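Local coordinates for protein beta subunit of photoactivated adenylyl cyclase (Beggiatoa sp. PS, PDB 5M2A) that makes cyclic AMP from ATP in a blue-light-dependent manner, pairing a flavin-binding BLUF sensor with an adenylyl cyclase catalytic domain, at residues Q140-P144 against L145-P149; Y129-A132 against R133-Y136; A217-R220 against T221-I225. All blocks are in the same frame, centred on the assembly; numbering follows the deposited sequence. Where two conformers were deposited one is given.

All three contacts are local and lie in series along the chain; none nests in or crosses another. From the N-terminal side, interaction 2 comes first, where the chain leaves helix 110-129 and starts helix 132-139. Interaction 1 follows, turning the loop that leads from that helix into strand 150-161 of the cyclase sheet. The two are neighbours, with centres 11 Å apart, and they touch where Pro144 CG packs on Val134 CG1 at 3.9 Å; both also meet the second subunit. Interaction 3 stands apart, its centre 29 Å from that of interaction 1, within helix 215-235 of the cyclase domain, and closes no loop.

Interaction 1. Residues Q140-P144 against L145-P149; sequences QGINP and LTVEP
The flat carboxamide of Asn143 has the methyl of Thr146 over one face, CG2 lying 3.9 Å from both CG and ND2 of Asn143. At its oxygen end the backbone N of Leu145 reaches OD1 at 3.0 Å, tilted 34° from the amide plane toward that same face. Setting CG anti to the backbone N (chi1 -173°) sends the amide forward along the chain, where OD1 can accept from Leu145 two residues on: an Asx turn, with Pro144 at its middle. The backbone carbonyl of Asn143 also closes a beta turn. Thr146 N, at 3.3 Å, and Thr146 OG1, at 3.1 Å, both donate to Asn143 O from one face of its plane. Ile142 CG2 meets Val147 CG2 at 3.6 Å, the two side chains crossing nearly at right angles. Pro144 packs on Leu137 and Ile138, and on Tyr129 of the second subunit. A leucine in place of Asn143 would probably leave the Leu145 amide without the side-chain acceptor that makes the Asx turn, with only the main-chain carbonyl bonds holding the turn. With its two acceptors serving three donors, Asn143 ties side chain and main chain together in this turn between helix 132-139 and strand 150-161.

Interaction 2. Residues Y129-A132 against R133-Y136; sequences YMPA and RVIY
Pro131 O is reached by two backbone amides of the helix that starts just after it. Val134 N donates at 3.0 Å, coming in well above the carbonyl plane, and Ile135 N adds a weak, longer bond of 3.4 Å to Pro131 O. One residue on, Tyr136 N bonds to Ala132 O at 2.9 Å with a fairly straight N-H (162°), the first i+4 to i bond of normal length. Pro131 occupies the N-cap position of helix 132-139; its ring offers no side-chain acceptor, and Pro131 O begins the helical main-chain bonding. Across this position, Met130 and Ile135 form a hydrophobic staple, the residue before the N-cap packing on the fourth residue after it. Ile135 has CG1 beside its own backbone N (chi1 -66°), which swings the branch back toward the helix start, where CG1 and CD1 each lie 3.8 Å from Met130 CB. The two side chains cross at about a right angle. The Pro131 ring runs alongside Val134, with CD 4.0 Å from Val134 CG2 and both groups pointing the same way. Tyr129 of the second subunit packs on Met130 and Val134, so this helix start is part of the dimer interface. On its own chain, Ala132 makes backbone hydrogen bonds with Val198, and Pro131 and Arg133 lie against His269 of strand 266-272.

Interaction 3. Residues A217-R220 against T221-I225; sequences AAIR and TSLDI
Thr221 and Ser222 turn their hydroxyls back on the helix instead of reaching outward, each to the carbonyl one turn earlier. Thr221 OG1 stands beside its own backbone N (chi1 -70°) and donates to Ala217 O at 2.8 Å; Thr221 N donates to the same Ala217 O, also at 2.8 Å. The two donors approach from opposite faces of the carbonyl plane. The pattern repeats one residue later, where Ala218 O takes Ser222 OG at 2.9 Å and Ser222 N at 3.1 Å, again from the two faces. In this way both buried hydroxyls are satisfied within the helix, and Ser222 can sit against the apolar Ile249, Leu251 and Leu293. Ile219 and Leu223 are oriented quite differently: one helical turn apart, they lie side by side and point the same way, and in the conformer of Ile219 given here its CG2 is 3.9 Å from Leu223 CD1. Asp224 leans its CB and CG over Arg220 O, which accepts a bond of 2.8 Å from Asp224 N, while the carboxylate oxygen OD2 is hydrogen-bonded to Tyr194 OH. Serine and threonine hydroxyls bonding back to the carbonyl four residues earlier are a familiar way of burying polar side chains in mid-helix, and here the motif belongs to helix 215-235, packed on the central sheet and against helix 173-193 of the nucleotidyl cyclase fold.

Interaction 1. Residues Q140-P144 against L145-P149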
# COMPACT_ATOMS: atom_id res chain seq x y z
N GLN A 140 -0.42 -1.56 18.15
CA GLN A 140 -1.33 -1.68 19.29
C GLN A 140 -1.68 -3.12 19.62
O GLN A 140 -2.51 -3.36 20.50
CB GLN A 140 -2.61 -0.88 19.02
CG GLN A 140 -2.38 0.62 18.93
CD GLN A 140 -1.75 1.19 20.19
OE1 GLN A 140 -2.09 0.79 21.31
NE2 GLN A 140 -0.82 2.12 20.02
N GLY A 141 -1.06 -4.09 18.94
CA GLY A 141 -1.36 -5.49 19.18
C GLY A 141 -2.64 -5.98 18.54
O GLY A 141 -3.19 -7.00 18.99
N ILE A 142 -3.13 -5.30 17.52
CA ILE A 142 -4.40 -5.62 16.87
C ILE A 142 -4.10 -6.13 15.47
O ILE A 142 -3.40 -5.47 14.69
CB ILE A 142 -5.32 -4.39 16.80
CG1 ILE A 142 -5.55 -3.81 18.20
CG2 ILE A 142 -6.63 -4.75 16.13
CD1 ILE A 142 -6.36 -2.54 18.19
N ASN A 143 -4.62 -7.31 15.15
CA ASN A 143 -4.46 -7.85 13.81
C ASN A 143 -5.29 -7.03 12.83
O ASN A 143 -6.52 -7.01 12.95
CB ASN A 143 -4.90 -9.32 13.77
CG ASN A 143 -4.59 -9.99 12.43
OD1 ASN A 143 -4.49 -9.33 11.39
ND2 ASN A 143 -4.42 -11.31 12.46
N PRO A 144 -4.67 -6.33 11.87
CA PRO A 144 -5.47 -5.46 10.99
C PRO A 144 -6.44 -6.22 10.10
O PRO A 144 -7.47 -5.66 9.71
CB PRO A 144 -4.40 -4.71 10.17
CG PRO A 144 -3.17 -5.55 10.27
CD PRO A 144 -3.23 -6.23 11.60
N LEU A 145 -6.14 -7.48 9.77
CA LEU A 145 -7.02 -8.26 8.89
C LEU A 145 -8.36 -8.58 9.52
O LEU A 145 -9.32 -8.85 8.80
CB LEU A 145 -6.34 -9.58 8.50
CG LEU A 145 -5.02 -9.49 7.74
CD1 LEU A 145 -4.43 -10.87 7.53
CD2 LEU A 145 -5.22 -8.77 6.42
N THR A 146 -8.45 -8.57 10.85
CA THR A 146 -9.65 -8.98 11.55
C THR A 146 -10.46 -7.79 12.08
O THR A 146 -11.52 -8.00 12.68
CB THR A 146 -9.29 -9.92 12.70
OG1 THR A 146 -8.63 -9.19 13.74
CG2 THR A 146 -8.34 -11.00 12.20
N VAL A 147 -9.98 -6.57 11.87
CA VAL A 147 -10.69 -5.38 12.33
C VAL A 147 -11.96 -5.19 11.50
O VAL A 147 -11.93 -5.28 10.27
CB VAL A 147 -9.78 -4.14 12.25
CG1 VAL A 147 -10.56 -2.88 12.60
CG2 VAL A 147 -8.59 -4.31 13.17
N GLU A 148 -13.08 -4.92 12.18
CA GLU A 148 -14.31 -4.64 11.46
C GLU A 148 -14.31 -3.19 10.98
O GLU A 148 -13.78 -2.30 11.66
CB GLU A 148 -15.52 -4.90 12.35
CG GLU A 148 -15.75 -6.37 12.63
CD GLU A 148 -16.02 -7.17 11.37
OE1 GLU A 148 -17.17 -7.13 10.87
OE2 GLU A 148 -15.08 -7.82 10.85
N PRO A 149 -14.87 -2.92 9.81
CA PRO A 149 -14.94 -1.54 9.32
C PRO A 149 -15.84 -0.68 10.20
O PRO A 149 -16.83 -1.14 10.76
CB PRO A 149 -15.50 -1.68 7.90
CG PRO A 149 -15.12 -3.08 7.50
CD PRO A 149 -15.25 -3.89 8.76

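Interaction 2. Residues Y129-A132 against R133-Y136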
# COMPACT_ATOMS: atom_id res chain seq x y z
N TYR A 129 5.50 0.21 2.87
CA TYR A 129 4.38 0.32 1.94
C TYR A 129 3.02 0.31 2.63
O TYR A 129 2.00 0.46 1.96
CB TYR A 129 4.43 -0.81 0.91
CG TYR A 129 5.57 -0.68 -0.07
CD1 TYR A 129 6.86 -1.08 0.28
CD2 TYR A 129 5.37 -0.14 -1.34
CE1 TYR A 129 7.91 -0.96 -0.61
CE2 TYR A 129 6.41 -0.01 -2.23
CZ TYR A 129 7.68 -0.43 -1.86
OH TYR A 129 8.73 -0.30 -2.75
N MET A 130 2.98 0.12 3.94
CA MET A 130 1.68 0.01 4.60
C MET A 130 1.04 1.39 4.77
O MET A 130 1.74 2.38 4.96
CB MET A 130 1.84 -0.64 5.96
CG MET A 130 2.48 -2.02 5.90
SD MET A 130 1.58 -3.12 4.80
CE MET A 130 0.16 -3.38 5.72
N PRO A 131 -0.28 1.47 4.70
CA PRO A 131 -0.96 2.68 5.17
C PRO A 131 -0.66 2.86 6.65
O PRO A 131 -0.50 1.88 7.38
CB PRO A 131 -2.45 2.39 4.92
CG PRO A 131 -2.48 1.23 3.96
CD PRO A 131 -1.22 0.44 4.22
N ALA A 132 -0.58 4.12 7.10
CA ALA A 132 -0.18 4.36 8.49
C ALA A 132 -1.15 3.71 9.48
O ALA A 132 -0.74 3.27 10.56
CB ALA A 132 -0.07 5.86 8.75
N ARG A 133 -2.43 3.64 9.11
CA ARG A 133 -3.43 3.01 9.97
C ARG A 133 -3.09 1.55 10.25
O ARG A 133 -3.29 1.05 11.37
CB ARG A 133 -4.80 3.15 9.32
CG ARG A 133 -5.91 2.36 9.96
CD ARG A 133 -6.20 2.82 11.36
NE ARG A 133 -7.40 2.19 11.89
CZ ARG A 133 -7.81 2.30 13.14
NH1 ARG A 133 -7.12 3.03 14.01
NH2 ARG A 133 -8.92 1.68 13.53
N VAL A 134 -2.55 0.85 9.25
CA VAL A 134 -2.21 -0.56 9.46
C VAL A 134 -1.05 -0.69 10.44
O VAL A 134 -1.05 -1.57 11.32
CB VAL A 134 -1.90 -1.24 8.12
CG1 VAL A 134 -1.34 -2.60 8.41
CG2 VAL A 134 -3.15 -1.33 7.25
N ILE A 135 -0.03 0.15 10.28
CA ILE A 135 1.11 0.12 11.20
C ILE A 135 0.65 0.44 12.62
O ILE A 135 1.09 -0.19 13.59
CB ILE A 135 2.20 1.10 10.72
CG1 ILE A 135 2.79 0.62 9.39
CG2 ILE A 135 3.28 1.29 11.79
CD1 ILE A 135 3.43 -0.76 9.45
N TYR A 136 -0.25 1.40 12.75
CA TYR A 136 -0.81 1.74 14.06
C TYR A 136 -1.48 0.53 14.70
O TYR A 136 -1.22 0.20 15.87
CB TYR A 136 -1.80 2.90 13.91
CG TYR A 136 -2.47 3.28 15.20
CD1 TYR A 136 -1.86 4.14 16.10
CD2 TYR A 136 -3.72 2.77 15.52
CE1 TYR A 136 -2.47 4.48 17.28
CE2 TYR A 136 -4.34 3.10 16.71
CZ TYR A 136 -3.71 3.96 17.58
OH TYR A 136 -4.33 4.30 18.76

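Interaction 3. Residues A217-R220 against T221-I225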
# COMPACT_ATOMS: atom_id res chain seq x y z
N ALA A 217 -4.30 21.13 13.12
CA ALA A 217 -3.12 20.42 12.62
C ALA A 217 -3.19 20.21 11.11
O ALA A 217 -2.16 20.26 10.42
CB ALA A 217 -2.97 19.07 13.33
N ALA A 218 -4.39 19.94 10.59
CA ALA A 218 -4.57 19.76 9.15
C ALA A 218 -4.26 21.04 8.37
O ALA A 218 -3.64 21.00 7.30
CB ALA A 218 -5.99 19.30 8.87
N ILE A 219 -4.70 22.19 8.88
CA ILE A 219 -4.40 23.46 8.23
C ILE A 219 -2.91 23.76 8.32
O ILE A 219 -2.27 24.15 7.34
CB ILE A 219 -5.24 24.59 8.87
CG1 ILE A 219 -6.73 24.29 8.75
CG2 ILE A 219 -4.87 25.95 8.25
CD1 ILE A 219 -7.22 24.27 7.33
N ARG A 220 -2.34 23.58 9.52
CA ARG A 220 -0.90 23.83 9.71
C ARG A 220 -0.05 22.91 8.84
O ARG A 220 0.97 23.33 8.29
CB ARG A 220 -0.55 23.65 11.19
CG ARG A 220 -1.17 24.69 12.07
CD ARG A 220 -0.95 24.43 13.56
NE ARG A 220 -1.51 25.55 14.32
CZ ARG A 220 -2.12 25.41 15.49
NH1 ARG A 220 -2.24 24.21 16.03
NH2 ARG A 220 -2.61 26.47 16.12
N THR A 221 -0.43 21.63 8.77
CA THR A 221 0.21 20.72 7.83
C THR A 221 0.26 21.31 6.43
O THR A 221 1.31 21.37 5.79
CB THR A 221 -0.54 19.40 7.81
OG1 THR A 221 -0.34 18.71 9.05
CG2 THR A 221 -0.06 18.53 6.66
N SER A 222 -0.90 21.74 5.94
CA SER A 222 -1.00 22.26 4.58
C SER A 222 -0.12 23.49 4.39
O SER A 222 0.57 23.62 3.38
CB SER A 222 -2.47 22.60 4.28
OG SER A 222 -3.27 21.44 4.49
N LEU A 223 -0.18 24.43 5.34
CA LEU A 223 0.64 25.64 5.21
C LEU A 223 2.13 25.31 5.31
O LEU A 223 2.96 25.90 4.62
CB LEU A 223 0.25 26.65 6.28
CG LEU A 223 -1.21 27.08 6.21
CD1 LEU A 223 -1.58 27.89 7.46
CD2 LEU A 223 -1.46 27.88 4.94
N ASP A 224 2.48 24.37 6.19
CA ASP A 224 3.88 23.98 6.31
C ASP A 224 4.40 23.35 5.03
O ASP A 224 5.55 23.59 4.63
CB ASP A 224 4.07 23.03 7.50
CG ASP A 224 4.08 23.75 8.84
OD1 ASP A 224 3.84 24.98 8.85
OD2 ASP A 224 4.33 23.09 9.87
N ILE A 225 3.58 22.52 4.38
CA ILE A 225 3.95 21.96 3.08
C ILE A 225 4.22 23.08 2.08
O ILE A 225 5.27 23.11 1.42
CB ILE A 225 2.83 21.05 2.54
CG1 ILE A 225 2.66 19.83 3.43
CG2 ILE A 225 3.13 20.62 1.11
CD1 ILE A 225 3.86 19.01 3.51